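Eukaryotic translation initiation factor 2A (Schizosaccharomyces pombe, PDB 3WJ9) probably directs the codon-dependent binding of methionyl-tRNAi to 40S ribosomal subunits for a few specific mRNAs, and is represented here by its beta-propeller part. Local coordinates at residues Q3-F7 with W406-P410; A52-V58 with Q70-T76; E166-F171 with V183-E187; L368-S374 with E400-W406. All coordinates share one frame; numbering follows the deposited sequence.

Contact 1: residues Q3-F7 with W406-P410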
loop_
_atom_site.group_PDB
_atom_site.type_symbol
_atom_site.label_atom_id
_atom_site.label_comp_id
_atom_site.label_asym_id
_atom_site.label_seq_id
_atom_site.Cartn_x
_atom_site.Cartn_y
_atom_site.Cartn_z
ATOM N N GLN A 3 -7.270 -18.123 -13.476
ATOM C CA GLN A 3 -7.894 -17.923 -14.774
ATOM C C GLN A 3 -6.919 -17.247 -15.730
ATOM O O GLN A 3 -6.080 -17.894 -16.352
ATOM C CB GLN A 3 -9.165 -17.080 -14.640
ATOM C CG GLN A 3 -9.156 -16.114 -13.465
ATOM C CD GLN A 3 -10.510 -15.499 -13.187
ATOM O OE1 GLN A 3 -11.393 -15.490 -14.045
ATOM N NE2 GLN A 3 -10.677 -14.963 -11.982
ATOM N N LYS A 4 -7.060 -15.935 -15.860
ATOM C CA LYS A 4 -6.130 -15.118 -16.619
ATOM C C LYS A 4 -5.176 -14.386 -15.677
ATOM O O LYS A 4 -5.592 -13.842 -14.657
ATOM C CB LYS A 4 -6.900 -14.127 -17.493
ATOM C CG LYS A 4 -7.884 -13.276 -16.708
ATOM C CD LYS A 4 -8.692 -12.346 -17.596
ATOM C CE LYS A 4 -9.681 -13.110 -18.456
ATOM N NZ LYS A 4 -10.534 -12.190 -19.258
ATOM N N SER A 5 -3.891 -14.385 -16.009
ATOM C CA SER A 5 -2.908 -13.684 -15.187
ATOM C C SER A 5 -2.791 -12.225 -15.625
ATOM O O SER A 5 -1.795 -11.833 -16.229
ATOM C CB SER A 5 -1.543 -14.376 -15.266
ATOM O OG SER A 5 -1.660 -15.775 -15.072
ATOM N N GLN A 6 -3.805 -11.420 -15.314
ATOM C CA GLN A 6 -3.878 -10.055 -15.831
ATOM C C GLN A 6 -3.054 -9.064 -15.018
ATOM O O GLN A 6 -2.995 -9.137 -13.791
ATOM C CB GLN A 6 -5.335 -9.573 -15.892
ATOM C CG GLN A 6 -5.500 -8.185 -16.526
ATOM C CD GLN A 6 -6.924 -7.652 -16.469
ATOM O OE1 GLN A 6 -7.142 -6.451 -16.306
ATOM N NE2 GLN A 6 -7.897 -8.542 -16.615
ATOM N N PHE A 7 -2.414 -8.141 -15.727
ATOM C CA PHE A 7 -1.755 -6.997 -15.112
ATOM C C PHE A 7 -2.087 -5.744 -15.915
ATOM O O PHE A 7 -2.579 -5.837 -17.038
ATOM C CB PHE A 7 -0.241 -7.209 -15.035
ATOM C CG PHE A 7 0.428 -7.331 -16.377
ATOM C CD1 PHE A 7 0.588 -8.571 -16.971
ATOM C CD2 PHE A 7 0.911 -6.211 -17.034
ATOM C CE1 PHE A 7 1.205 -8.693 -18.202
ATOM C CE2 PHE A 7 1.528 -6.325 -18.266
ATOM C CZ PHE A 7 1.677 -7.570 -18.849
ATOM N N TRP A 406 0.068 -6.206 -11.181
ATOM C CA TRP A 406 -0.890 -7.303 -11.275
ATOM C C TRP A 406 -2.304 -6.871 -10.910
ATOM O O TRP A 406 -2.496 -5.960 -10.104
ATOM C CB TRP A 406 -0.476 -8.454 -10.356
ATOM C CG TRP A 406 0.779 -9.154 -10.752
ATOM C CD1 TRP A 406 1.973 -9.131 -10.095
ATOM C CD2 TRP A 406 0.962 -10.003 -11.888
ATOM N NE1 TRP A 406 2.892 -9.909 -10.755
ATOM C CE2 TRP A 406 2.296 -10.455 -11.861
ATOM C CE3 TRP A 406 0.128 -10.423 -12.929
ATOM C CZ2 TRP A 406 2.816 -11.305 -12.836
ATOM C CZ3 TRP A 406 0.646 -11.265 -13.894
ATOM C CH2 TRP A 406 1.975 -11.698 -13.841
ATOM N N ARG A 407 -3.290 -7.536 -11.502
ATOM C CA ARG A 407 -4.669 -7.399 -11.063
ATOM C C ARG A 407 -4.894 -8.343 -9.889
ATOM O O ARG A 407 -4.914 -9.561 -10.069
ATOM C CB ARG A 407 -5.644 -7.709 -12.196
ATOM C CG ARG A 407 -7.098 -7.666 -11.776
ATOM C CD ARG A 407 -7.973 -8.405 -12.765
ATOM N NE ARG A 407 -7.594 -9.808 -12.880
ATOM C CZ ARG A 407 -8.267 -10.705 -13.593
ATOM N NH1 ARG A 407 -9.360 -10.344 -14.250
ATOM N NH2 ARG A 407 -7.853 -11.963 -13.642
ATOM N N PRO A 408 -5.059 -7.784 -8.681
ATOM C CA PRO A 408 -5.139 -8.578 -7.448
ATOM C C PRO A 408 -6.393 -9.446 -7.366
ATOM O O PRO A 408 -7.492 -8.964 -7.630
ATOM C CB PRO A 408 -5.152 -7.512 -6.350
ATOM C CG PRO A 408 -5.736 -6.312 -7.006
ATOM C CD PRO A 408 -5.244 -6.346 -8.422
ATOM N N ARG A 409 -6.218 -10.715 -7.006
ATOM C CA ARG A 409 -7.344 -11.624 -6.805
ATOM C C ARG A 409 -7.298 -12.187 -5.388
ATOM O O ARG A 409 -6.218 -12.437 -4.855
ATOM C CB ARG A 409 -7.323 -12.766 -7.824
ATOM C CG ARG A 409 -7.010 -12.356 -9.259
ATOM C CD ARG A 409 -7.919 -11.247 -9.767
ATOM N NE ARG A 409 -9.307 -11.670 -9.924
ATOM C CZ ARG A 409 -10.297 -10.848 -10.254
ATOM N NH1 ARG A 409 -10.052 -9.561 -10.456
ATOM N NH2 ARG A 409 -11.533 -11.310 -10.380
ATOM N N PRO A 410 -8.475 -12.397 -4.775
ATOM C CA PRO A 410 -8.565 -12.893 -3.398
ATOM C C PRO A 410 -8.814 -14.399 -3.291
ATOM O O PRO A 410 -9.767 -14.916 -3.877
ATOM C CB PRO A 410 -9.761 -12.120 -2.838
ATOM C CG PRO A 410 -10.615 -11.781 -4.060
ATOM C CD PRO A 410 -9.805 -12.063 -5.309
HETATM O O HOH W 1 -4.089 -11.144 -12.068
#

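Contact 2: residues A52-V58 with Q70-T76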
loop_
_atom_site.group_PDB
_atom_site.type_symbol
_atom_site.label_atom_id
_atom_site.label_comp_id
_atom_site.label_asym_id
_atom_site.label_seq_id
_atom_site.Cartn_x
_atom_site.Cartn_y
_atom_site.Cartn_z
ATOM N N ALA A 52 -6.548 7.915 -14.542
ATOM C CA ALA A 52 -6.802 9.344 -14.536
ATOM C C ALA A 52 -6.210 10.025 -15.757
ATOM O O ALA A 52 -5.058 9.791 -16.122
ATOM C CB ALA A 52 -6.251 9.967 -13.267
ATOM N N THR A 53 -7.024 10.855 -16.395
ATOM C CA THR A 53 -6.554 11.760 -17.428
ATOM C C THR A 53 -6.864 13.174 -16.957
ATOM O O THR A 53 -7.488 13.353 -15.911
ATOM C CB THR A 53 -7.213 11.483 -18.790
ATOM O OG1 THR A 53 -8.586 11.893 -18.760
ATOM C CG2 THR A 53 -7.122 10.006 -19.145
ATOM N N ALA A 54 -6.430 14.173 -17.715
ATOM C CA ALA A 54 -6.649 15.563 -17.332
ATOM C C ALA A 54 -8.133 15.894 -17.215
ATOM O O ALA A 54 -8.560 16.549 -16.266
ATOM C CB ALA A 54 -5.982 16.494 -18.329
ATOM N N THR A 55 -8.918 15.429 -18.181
ATOM C CA THR A 55 -10.327 15.789 -18.259
ATOM C C THR A 55 -11.205 14.979 -17.307
ATOM O O THR A 55 -12.046 15.539 -16.603
ATOM C CB THR A 55 -10.860 15.613 -19.697
ATOM O OG1 THR A 55 -10.013 16.317 -20.612
ATOM C CG2 THR A 55 -12.275 16.150 -19.822
ATOM N N GLN A 56 -11.009 13.663 -17.292
ATOM C CA GLN A 56 -11.942 12.747 -16.638
ATOM C C GLN A 56 -11.268 11.588 -15.895
ATOM O O GLN A 56 -10.041 11.494 -15.842
ATOM C CB GLN A 56 -12.914 12.186 -17.681
ATOM C CG GLN A 56 -13.726 13.234 -18.421
ATOM C CD GLN A 56 -14.409 12.712 -19.672
ATOM O OE1 GLN A 56 -14.445 11.510 -19.920
ATOM N NE2 GLN A 56 -14.934 13.628 -20.482
ATOM N N VAL A 57 -12.089 10.721 -15.305
ATOM C CA VAL A 57 -11.616 9.484 -14.686
ATOM C C VAL A 57 -12.540 8.334 -15.082
ATOM O O VAL A 57 -13.753 8.418 -14.902
ATOM C CB VAL A 57 -11.553 9.585 -13.146
ATOM C CG1 VAL A 57 -11.254 8.222 -12.535
ATOM C CG2 VAL A 57 -10.510 10.600 -12.715
ATOM N N VAL A 58 -11.967 7.262 -15.619
ATOM C CA VAL A 58 -12.769 6.159 -16.143
ATOM C C VAL A 58 -12.589 4.868 -15.349
ATOM O O VAL A 58 -11.469 4.453 -15.056
ATOM C CB VAL A 58 -12.439 5.895 -17.626
ATOM C CG1 VAL A 58 -12.887 4.506 -18.047
ATOM C CG2 VAL A 58 -13.099 6.942 -18.496
ATOM N N GLN A 70 -18.196 7.178 -15.181
ATOM C CA GLN A 70 -17.478 8.390 -15.541
ATOM C C GLN A 70 -17.477 9.410 -14.404
ATOM O O GLN A 70 -18.531 9.811 -13.912
ATOM C CB GLN A 70 -18.081 9.016 -16.796
ATOM C CG GLN A 70 -17.326 10.233 -17.266
ATOM C CD GLN A 70 -15.849 9.941 -17.420
ATOM O OE1 GLN A 70 -15.426 9.329 -18.399
ATOM N NE2 GLN A 70 -15.058 10.370 -16.448
ATOM N N LEU A 71 -16.283 9.826 -13.993
ATOM C CA LEU A 71 -16.134 10.839 -12.956
ATOM C C LEU A 71 -15.522 12.119 -13.513
ATOM O O LEU A 71 -14.438 12.091 -14.098
ATOM C CB LEU A 71 -15.273 10.308 -11.811
ATOM C CG LEU A 71 -15.594 8.890 -11.334
ATOM C CD1 LEU A 71 -14.676 8.490 -10.193
ATOM C CD2 LEU A 71 -17.052 8.785 -10.923
ATOM N N PRO A 72 -16.214 13.253 -13.324
ATOM C CA PRO A 72 -15.706 14.553 -13.773
ATOM C C PRO A 72 -14.584 15.072 -12.878
ATOM O O PRO A 72 -14.643 16.208 -12.411
ATOM C CB PRO A 72 -16.938 15.457 -13.688
ATOM C CG PRO A 72 -17.764 14.853 -12.612
ATOM C CD PRO A 72 -17.540 13.363 -12.693
ATOM N N ALA A 73 -13.574 14.236 -12.649
ATOM C CA ALA A 73 -12.435 14.603 -11.821
ATOM C C ALA A 73 -11.255 15.055 -12.675
ATOM O O ALA A 73 -10.652 14.257 -13.394
ATOM C CB ALA A 73 -12.031 13.439 -10.934
ATOM N N ALA A 74 -10.933 16.340 -12.588
ATOM C CA ALA A 74 -9.838 16.914 -13.361
ATOM C C ALA A 74 -8.632 17.215 -12.479
ATOM O O ALA A 74 -8.758 17.316 -11.259
ATOM C CB ALA A 74 -10.300 18.177 -14.067
ATOM N N ASN A 75 -7.466 17.347 -13.109
ATOM C CA ASN A 75 -6.230 17.715 -12.421
ATOM C C ASN A 75 -5.853 16.752 -11.297
ATOM O O ASN A 75 -5.153 17.132 -10.359
ATOM C CB ASN A 75 -6.343 19.134 -11.856
ATOM C CG ASN A 75 -6.895 20.123 -12.865
ATOM O OD1 ASN A 75 -6.450 20.172 -14.012
ATOM N ND2 ASN A 75 -7.876 20.912 -12.443
ATOM N N THR A 76 -6.319 15.511 -11.391
ATOM C CA THR A 76 -6.055 14.514 -10.356
ATOM C C THR A 76 -4.591 14.102 -10.343
ATOM O O THR A 76 -3.906 14.179 -11.359
ATOM C CB THR A 76 -6.919 13.252 -10.541
ATOM O OG1 THR A 76 -6.868 12.834 -11.909
ATOM C CG2 THR A 76 -8.361 13.535 -10.161
#

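Contact 3: residues E166-F171 with V183-E187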
loop_
_atom_site.group_PDB
_atom_site.type_symbol
_atom_site.label_atom_id
_atom_site.label_comp_id
_atom_site.label_asym_id
_atom_site.label_seq_id
_atom_site.Cartn_x
_atom_site.Cartn_y
_atom_site.Cartn_z
ATOM N N GLU A 166 -5.880 14.064 22.452
ATOM C CA GLU A 166 -5.503 15.358 21.891
ATOM C C GLU A 166 -4.083 15.339 21.327
ATOM O O GLU A 166 -3.232 14.573 21.784
ATOM C CB GLU A 166 -5.641 16.444 22.968
ATOM C CG GLU A 166 -5.037 17.804 22.626
ATOM C CD GLU A 166 -5.637 18.940 23.437
ATOM O OE1 GLU A 166 -6.589 18.687 24.205
ATOM O OE2 GLU A 166 -5.144 20.084 23.317
ATOM N N GLY A 167 -3.841 16.180 20.325
ATOM C CA GLY A 167 -2.514 16.340 19.767
ATOM C C GLY A 167 -2.105 15.170 18.900
ATOM O O GLY A 167 -0.953 14.754 18.918
ATOM N N ILE A 168 -3.058 14.636 18.144
ATOM C CA ILE A 168 -2.787 13.535 17.227
ATOM C C ILE A 168 -2.037 13.987 15.983
ATOM O O ILE A 168 -2.512 14.860 15.254
ATOM C CB ILE A 168 -4.085 12.852 16.751
ATOM C CG1 ILE A 168 -4.828 12.206 17.922
ATOM C CG2 ILE A 168 -3.775 11.838 15.657
ATOM C CD1 ILE A 168 -6.314 12.000 17.659
ATOM N N SER A 169 -0.902 13.351 15.684
ATOM C CA SER A 169 -0.176 13.622 14.431
ATOM C C SER A 169 -0.481 12.659 13.263
ATOM O O SER A 169 -0.726 13.097 12.141
ATOM C CB SER A 169 1.331 13.660 14.689
ATOM O OG SER A 169 2.057 13.571 13.476
ATOM N N ASP A 170 -0.467 11.357 13.542
ATOM C CA ASP A 170 -0.892 10.314 12.604
ATOM C C ASP A 170 -1.634 9.155 13.276
ATOM O O ASP A 170 -1.546 8.966 14.488
ATOM C CB ASP A 170 0.317 9.755 11.847
ATOM C CG ASP A 170 1.205 10.841 11.280
ATOM O OD1 ASP A 170 0.690 11.949 11.021
ATOM O OD2 ASP A 170 2.416 10.587 11.091
ATOM N N PHE A 171 -2.357 8.381 12.469
ATOM C CA PHE A 171 -3.146 7.244 12.948
ATOM C C PHE A 171 -3.174 6.111 11.917
ATOM O O PHE A 171 -2.749 6.299 10.780
ATOM C CB PHE A 171 -4.573 7.690 13.262
ATOM C CG PHE A 171 -5.436 7.830 12.042
ATOM C CD1 PHE A 171 -5.202 8.844 11.132
ATOM C CD2 PHE A 171 -6.475 6.947 11.800
ATOM C CE1 PHE A 171 -5.983 8.976 10.002
ATOM C CE2 PHE A 171 -7.263 7.077 10.672
ATOM C CZ PHE A 171 -7.016 8.094 9.771
ATOM N N VAL A 183 -3.245 4.987 17.063
ATOM C CA VAL A 183 -3.012 6.426 16.913
ATOM C C VAL A 183 -1.652 6.846 17.501
ATOM O O VAL A 183 -1.075 6.122 18.311
ATOM C CB VAL A 183 -4.153 7.234 17.587
ATOM C CG1 VAL A 183 -4.158 8.669 17.110
ATOM C CG2 VAL A 183 -5.507 6.597 17.302
ATOM N N PHE A 184 -1.141 8.007 17.091
ATOM C CA PHE A 184 0.167 8.487 17.549
ATOM C C PHE A 184 0.186 9.986 17.869
ATOM O O PHE A 184 -0.454 10.787 17.189
ATOM C CB PHE A 184 1.235 8.170 16.498
ATOM C CG PHE A 184 2.602 8.701 16.836
ATOM C CD1 PHE A 184 3.406 8.045 17.750
ATOM C CD2 PHE A 184 3.085 9.846 16.228
ATOM C CE1 PHE A 184 4.662 8.524 18.061
ATOM C CE2 PHE A 184 4.343 10.330 16.535
ATOM C CZ PHE A 184 5.132 9.669 17.452
ATOM N N ILE A 185 0.940 10.354 18.903
ATOM C CA ILE A 185 1.059 11.744 19.348
ATOM C C ILE A 185 2.515 12.204 19.309
ATOM O O ILE A 185 3.361 11.623 19.979
ATOM C CB ILE A 185 0.510 11.926 20.786
ATOM C CG1 ILE A 185 -0.929 11.413 20.891
ATOM C CG2 ILE A 185 0.620 13.379 21.234
ATOM C CD1 ILE A 185 -1.039 9.996 21.420
ATOM N N PRO A 186 2.809 13.259 18.532
ATOM C CA PRO A 186 4.195 13.701 18.340
ATOM C C PRO A 186 4.770 14.363 19.589
ATOM O O PRO A 186 4.015 14.852 20.428
ATOM C CB PRO A 186 4.082 14.703 17.191
ATOM C CG PRO A 186 2.724 15.280 17.353
ATOM C CD PRO A 186 1.852 14.162 17.871
ATOM N N GLU A 187 6.097 14.374 19.698
ATOM C CA GLU A 187 6.787 14.900 20.874
ATOM C C GLU A 187 6.586 16.401 21.057
ATOM O O GLU A 187 6.751 17.177 20.118
ATOM C CB GLU A 187 8.286 14.597 20.787
ATOM C CG GLU A 187 9.128 15.312 21.835
ATOM C CD GLU A 187 10.575 15.483 21.412
ATOM O OE1 GLU A 187 11.393 14.579 21.685
ATOM O OE2 GLU A 187 10.892 16.523 20.799
#

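Contact 4: residues L368-S374 with E400-W406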
loop_
_atom_site.group_PDB
_atom_site.type_symbol
_atom_site.label_atom_id
_atom_site.label_comp_id
_atom_site.label_asym_id
_atom_site.label_seq_id
_atom_site.Cartn_x
_atom_site.Cartn_y
_atom_site.Cartn_z
ATOM N N LEU A 368 6.264 -13.795 -11.085
ATOM C CA LEU A 368 6.904 -12.628 -10.502
ATOM C C LEU A 368 7.067 -11.540 -11.551
ATOM O O LEU A 368 7.627 -11.778 -12.619
ATOM C CB LEU A 368 8.262 -13.004 -9.907
ATOM C CG LEU A 368 9.017 -11.896 -9.175
ATOM C CD1 LEU A 368 8.215 -11.448 -7.966
ATOM C CD2 LEU A 368 10.397 -12.376 -8.752
ATOM N N LEU A 369 6.568 -10.347 -11.246
ATOM C CA LEU A 369 6.705 -9.214 -12.152
ATOM C C LEU A 369 7.821 -8.300 -11.663
ATOM O O LEU A 369 7.973 -8.083 -10.461
ATOM C CB LEU A 369 5.381 -8.445 -12.263
ATOM C CG LEU A 369 5.195 -7.407 -13.378
ATOM C CD1 LEU A 369 3.717 -7.228 -13.688
ATOM C CD2 LEU A 369 5.810 -6.062 -13.016
ATOM N N THR A 370 8.616 -7.789 -12.597
ATOM C CA THR A 370 9.585 -6.745 -12.291
ATOM C C THR A 370 9.466 -5.652 -13.342
ATOM O O THR A 370 9.078 -5.919 -14.479
ATOM C CB THR A 370 11.036 -7.277 -12.248
ATOM O OG1 THR A 370 11.406 -7.793 -13.532
ATOM C CG2 THR A 370 11.187 -8.370 -11.198
ATOM N N ALA A 371 9.783 -4.421 -12.961
ATOM C CA ALA A 371 9.719 -3.305 -13.894
ATOM C C ALA A 371 10.770 -2.257 -13.572
ATOM O O ALA A 371 11.328 -2.233 -12.477
ATOM C CB ALA A 371 8.328 -2.678 -13.882
ATOM N N VAL A 372 11.045 -1.401 -14.547
ATOM C CA VAL A 372 11.906 -0.246 -14.345
ATOM C C VAL A 372 11.123 0.983 -14.795
ATOM O O VAL A 372 10.684 1.053 -15.943
ATOM C CB VAL A 372 13.231 -0.376 -15.120
ATOM C CG1 VAL A 372 14.052 0.889 -14.982
ATOM C CG2 VAL A 372 14.019 -1.582 -14.621
ATOM N N THR A 373 10.934 1.940 -13.890
ATOM C CA THR A 373 9.973 3.013 -14.129
ATOM C C THR A 373 10.548 4.432 -14.093
ATOM O O THR A 373 11.535 4.713 -13.417
ATOM C CB THR A 373 8.814 2.944 -13.107
ATOM O OG1 THR A 373 9.329 3.104 -11.780
ATOM C CG2 THR A 373 8.093 1.609 -13.208
ATOM N N SER A 374 9.894 5.311 -14.844
ATOM C CA SER A 374 10.152 6.747 -14.843
ATOM C C SER A 374 9.080 7.386 -13.957
ATOM O O SER A 374 7.974 6.856 -13.863
ATOM C CB SER A 374 10.112 7.289 -16.279
ATOM O OG SER A 374 10.387 8.677 -16.353
ATOM N N GLU A 400 9.329 5.451 -21.919
ATOM C CA GLU A 400 8.994 6.021 -20.623
ATOM C C GLU A 400 7.792 5.312 -20.007
ATOM O O GLU A 400 6.648 5.727 -20.187
ATOM C CB GLU A 400 8.720 7.520 -20.752
ATOM C CG GLU A 400 8.873 8.291 -19.454
ATOM C CD GLU A 400 8.772 9.789 -19.651
ATOM O OE1 GLU A 400 8.145 10.218 -20.642
ATOM O OE2 GLU A 400 9.323 10.539 -18.818
ATOM N N LEU A 401 8.067 4.228 -19.287
ATOM C CA LEU A 401 7.030 3.484 -18.582
ATOM C C LEU A 401 6.821 4.065 -17.188
ATOM O O LEU A 401 7.779 4.429 -16.508
ATOM C CB LEU A 401 7.397 2.002 -18.487
ATOM C CG LEU A 401 6.457 1.119 -17.664
ATOM C CD1 LEU A 401 5.116 0.948 -18.363
ATOM C CD2 LEU A 401 7.093 -0.228 -17.368
ATOM N N TYR A 402 5.564 4.147 -16.765
ATOM C CA TYR A 402 5.239 4.790 -15.500
ATOM C C TYR A 402 4.875 3.790 -14.402
ATOM O O TYR A 402 5.424 3.843 -13.306
ATOM C CB TYR A 402 4.113 5.802 -15.709
ATOM C CG TYR A 402 4.530 6.950 -16.598
ATOM C CD1 TYR A 402 5.789 7.523 -16.465
ATOM C CD2 TYR A 402 3.678 7.463 -17.566
ATOM C CE1 TYR A 402 6.186 8.573 -17.264
ATOM C CE2 TYR A 402 4.070 8.522 -18.371
ATOM C CZ TYR A 402 5.327 9.069 -18.217
ATOM O OH TYR A 402 5.732 10.117 -19.012
ATOM N N GLN A 403 3.950 2.881 -14.690
ATOM C CA GLN A 403 3.606 1.834 -13.736
ATOM C C GLN A 403 3.146 0.559 -14.434
ATOM O O GLN A 403 2.712 0.577 -15.589
ATOM C CB GLN A 403 2.519 2.305 -12.767
ATOM C CG GLN A 403 1.326 3.012 -13.418
ATOM C CD GLN A 403 0.636 3.991 -12.480
ATOM O OE1 GLN A 403 1.224 4.976 -12.028
ATOM N NE2 GLN A 403 -0.628 3.723 -12.190
ATOM N N ALA A 404 3.252 -0.545 -13.707
ATOM C CA ALA A 404 2.866 -1.862 -14.192
ATOM C C ALA A 404 2.623 -2.766 -12.992
ATOM O O ALA A 404 3.522 -2.974 -12.181
ATOM C CB ALA A 404 3.944 -2.441 -15.097
ATOM N N PHE A 405 1.412 -3.300 -12.873
ATOM C CA PHE A 405 1.043 -4.049 -11.676
ATOM C C PHE A 405 -0.001 -5.123 -11.952
ATOM O O PHE A 405 -0.845 -4.973 -12.834
ATOM C CB PHE A 405 0.527 -3.090 -10.596
ATOM C CG PHE A 405 -0.312 -1.963 -11.136
ATOM C CD1 PHE A 405 -1.648 -2.159 -11.440
ATOM C CD2 PHE A 405 0.232 -0.702 -11.327
ATOM C CE1 PHE A 405 -2.423 -1.126 -11.937
ATOM C CE2 PHE A 405 -0.538 0.335 -11.820
ATOM C CZ PHE A 405 -1.867 0.123 -12.126
ATOM N N TRP A 406 0.068 -6.206 -11.181
ATOM C CA TRP A 406 -0.890 -7.303 -11.275
ATOM C C TRP A 406 -2.304 -6.871 -10.910
ATOM O O TRP A 406 -2.496 -5.960 -10.104
ATOM C CB TRP A 406 -0.476 -8.454 -10.356
ATOM C CG TRP A 406 0.779 -9.154 -10.752
ATOM C CD1 TRP A 406 1.973 -9.131 -10.095
ATOM C CD2 TRP A 406 0.962 -10.003 -11.888
ATOM N NE1 TRP A 406 2.892 -9.909 -10.755
ATOM C CE2 TRP A 406 2.296 -10.455 -11.861
ATOM C CE3 TRP A 406 0.128 -10.423 -12.929
ATOM C CZ2 TRP A 406 2.816 -11.305 -12.836
ATOM C CZ3 TRP A 406 0.646 -11.265 -13.894
ATOM C CH2 TRP A 406 1.975 -11.698 -13.841
#

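Contact 1: residues Q3-F7 with W406-P410
Arg407 N donates to Gln6 O at 2.8 Å in a nearly straight bond (169° at the hydrogen). A water gives a second hydrogen to Gln6 O and another to Arg407 O, so two donors grip the first carbonyl and the backbones are tied twice. Beside it, Phe7 and Trp406 form an antiparallel non-hydrogen-bonded pair whose side chains diverge. The aromatic packing is T-shaped: the edge of Phe7 meets the face of the Trp406 six-membered ring, centroids 5.8 Å apart and planes at 85°. Ser5 O and Gln6 O lie at the indole's rim, near its plane. The Arg407 chain bends at chi3 (60°), which brings its guanidinium beside Gln6 CB on one face; Arg409 CZ lies over the centre of the other, and NH1 makes a salt bridge to Glu63. The Gln6 amide bonds to Thr62 O and Tyr42 OH. With an alanine in place of Arg407, Glu63 would probably lose this salt bridge and the Arg409 guanidinium the surface it lies on. Strand 6-11 runs between strands 15-19 and 401-406, the joining of chain ends that closes a beta-propeller ring, and Arg407 leans on Tyr42 of strand 37-42.

Contact 2: residues A52-V58 with Q70-T76
Val57 and Leu71 exchange both backbone bonds of an antiparallel hydrogen-bonded pair: Leu71 N reaches Val57 O at 3.0 Å (168° at the hydrogen), and Val57 N reaches Leu71 O, also at 3.0 Å but more bent. This pair ends the beta hairpin of strands 57-61 and 67-71, the last two strands of a four-stranded propeller blade, from which the chain crosses to strand 76-81 of the next blade. Leu71 O also receives weak bonds from Gln70 NE2 and from Ala73 N, the latter closing an inverse gamma turn centred on Pro72. The Gln70 side chain bends at its second torsion (chi2 52°), which brings its amide back over Gln56 CB, and its OE1 is held by Lys67. In the turn between strands 48-53 and 57-61, Gln56 O accepts from both Thr53 N (3.1 Å) and Thr53 OG1, the hydroxyl sitting above the carbonyl plane. Farther along, Asn75 N makes a weak bond to Ala54 O, and Ala74 CA adds a CA-H...O contact to that oxygen at 3.2 Å. Packing completes the join. Leu71 and Ala73 rest on Trp109 of the next blade, and Leu71 CB lies 4.0 Å from Val57 CB. Val57 CG2, the branch beside the backbone N, touches Ala73 CB at 3.7 Å.

Contact 3: residues E166-F171 with V183-E187
Val183 begins the contact with one methyl, CG1, that touches both Ile168 and Phe171: it lies 3.5 Å from Ile168 CG2 and 4.0 Å from Phe171 CB. Having CG1 opposite the backbone N (chi1 -163°) is what aims this branch across. The setting is the beta hairpin of strands 170-173 and 180-185, the first two strands of a propeller blade, and Val183 with Phe171 forms an antiparallel non-hydrogen-bonded pair. Ile168 and Phe171 also pack on Leu142 of the neighbouring strand 138-143. Phe184 supplies the polar bonds. Its N donates to Asp170 O at 2.8 Å, bent at the hydrogen (135°), and its O accepts from Ser169 N at 3.0 Å. The Phe184 side chain packs on Ala193 and Val195 of strand 193-199. Ile185 turns its backbone to Ser194 on that same strand, while its CG2 meets Gly167 O, in the loop before strand 170-173, where Gly167 has a positive phi of 74°. Pro186 ends the pairing: it has no N-H to offer and makes contact through its ring, which packs on Ser169, with Pro186 CB 3.9 Å from Ser169 CB.

Contact 4: residues L368-S374 with E400-W406
Leu401 O receives Ser374 N at 2.8 Å in an almost perfectly straight bond (176°), and Thr373 CA adds a longer CA-H...O contact of 3.5 Å to the same oxygen. The bond joins adjacent blades of the beta-propeller at one end of an otherwise face-to-face packing: strands 368-372 and 401-406 run antiparallel in different sheets, the axes of these short segments approaching to 7.7 Å. Around this end, Glu400 reaches out extended to a salt bridge with Arg378; a weak bond from Ser374 OG to Glu400 OE2 is less certain. The Tyr402 ring presents its edge to Ser374 O, with CD1 at 3.5 Å, and has Glu400 O over the centre of one face. Tyr402 and Gln403 form a classic beta bulge opposite Arg10, which Gln403 OE1 binds. Thr373 places CG2 3.5 Å from Tyr402 O, while its hydroxyl is engaged with Thr357. Farther inside, polar bonds between the strands give way to apolar contacts. Ala371 CB faces Leu401 CD2 at 4.4 Å. Trp406 has CG anti to its carbonyl carbon (chi1 -67°), which turns the indole toward Leu369, and the two side chains lie alongside one another, pointing opposite ways. Trp406 NE1 donates to Glu360 O in the blade across. Exchanging the tryptophan for an alanine would probably open a gap beside Leu369 and leave Glu360 O without that donor. Leu369 CD1 makes a CH-pi contact over the indole's five-membered ring, 4.1 Å from its centroid and 16° off the normal, and Leu369 CB lies 3.7 Å from Trp406 CE2.

In the fold
All four contacts belong to one beta-propeller ring, but at different places around it. Contacts 1 and 4 touch and share Trp406; there the indole meets both the N-terminal strand of its own sheet and a strand of the adjacent blade. Contact 4 is the buried one and, away from its polar end, mostly apolar. Contact 1 is partly buried, and its arginines and bridging water set it apart. Contacts 2 and 3 are also partly buried; both tie a hairpin within a blade, chiefly by backbone bonds and small aliphatic contacts, and contact 2 also holds the crossing to the next blade. Contact 3 lies across the chain's centre from contacts 1 and 4. Contact 1 closes the loop that holds the others.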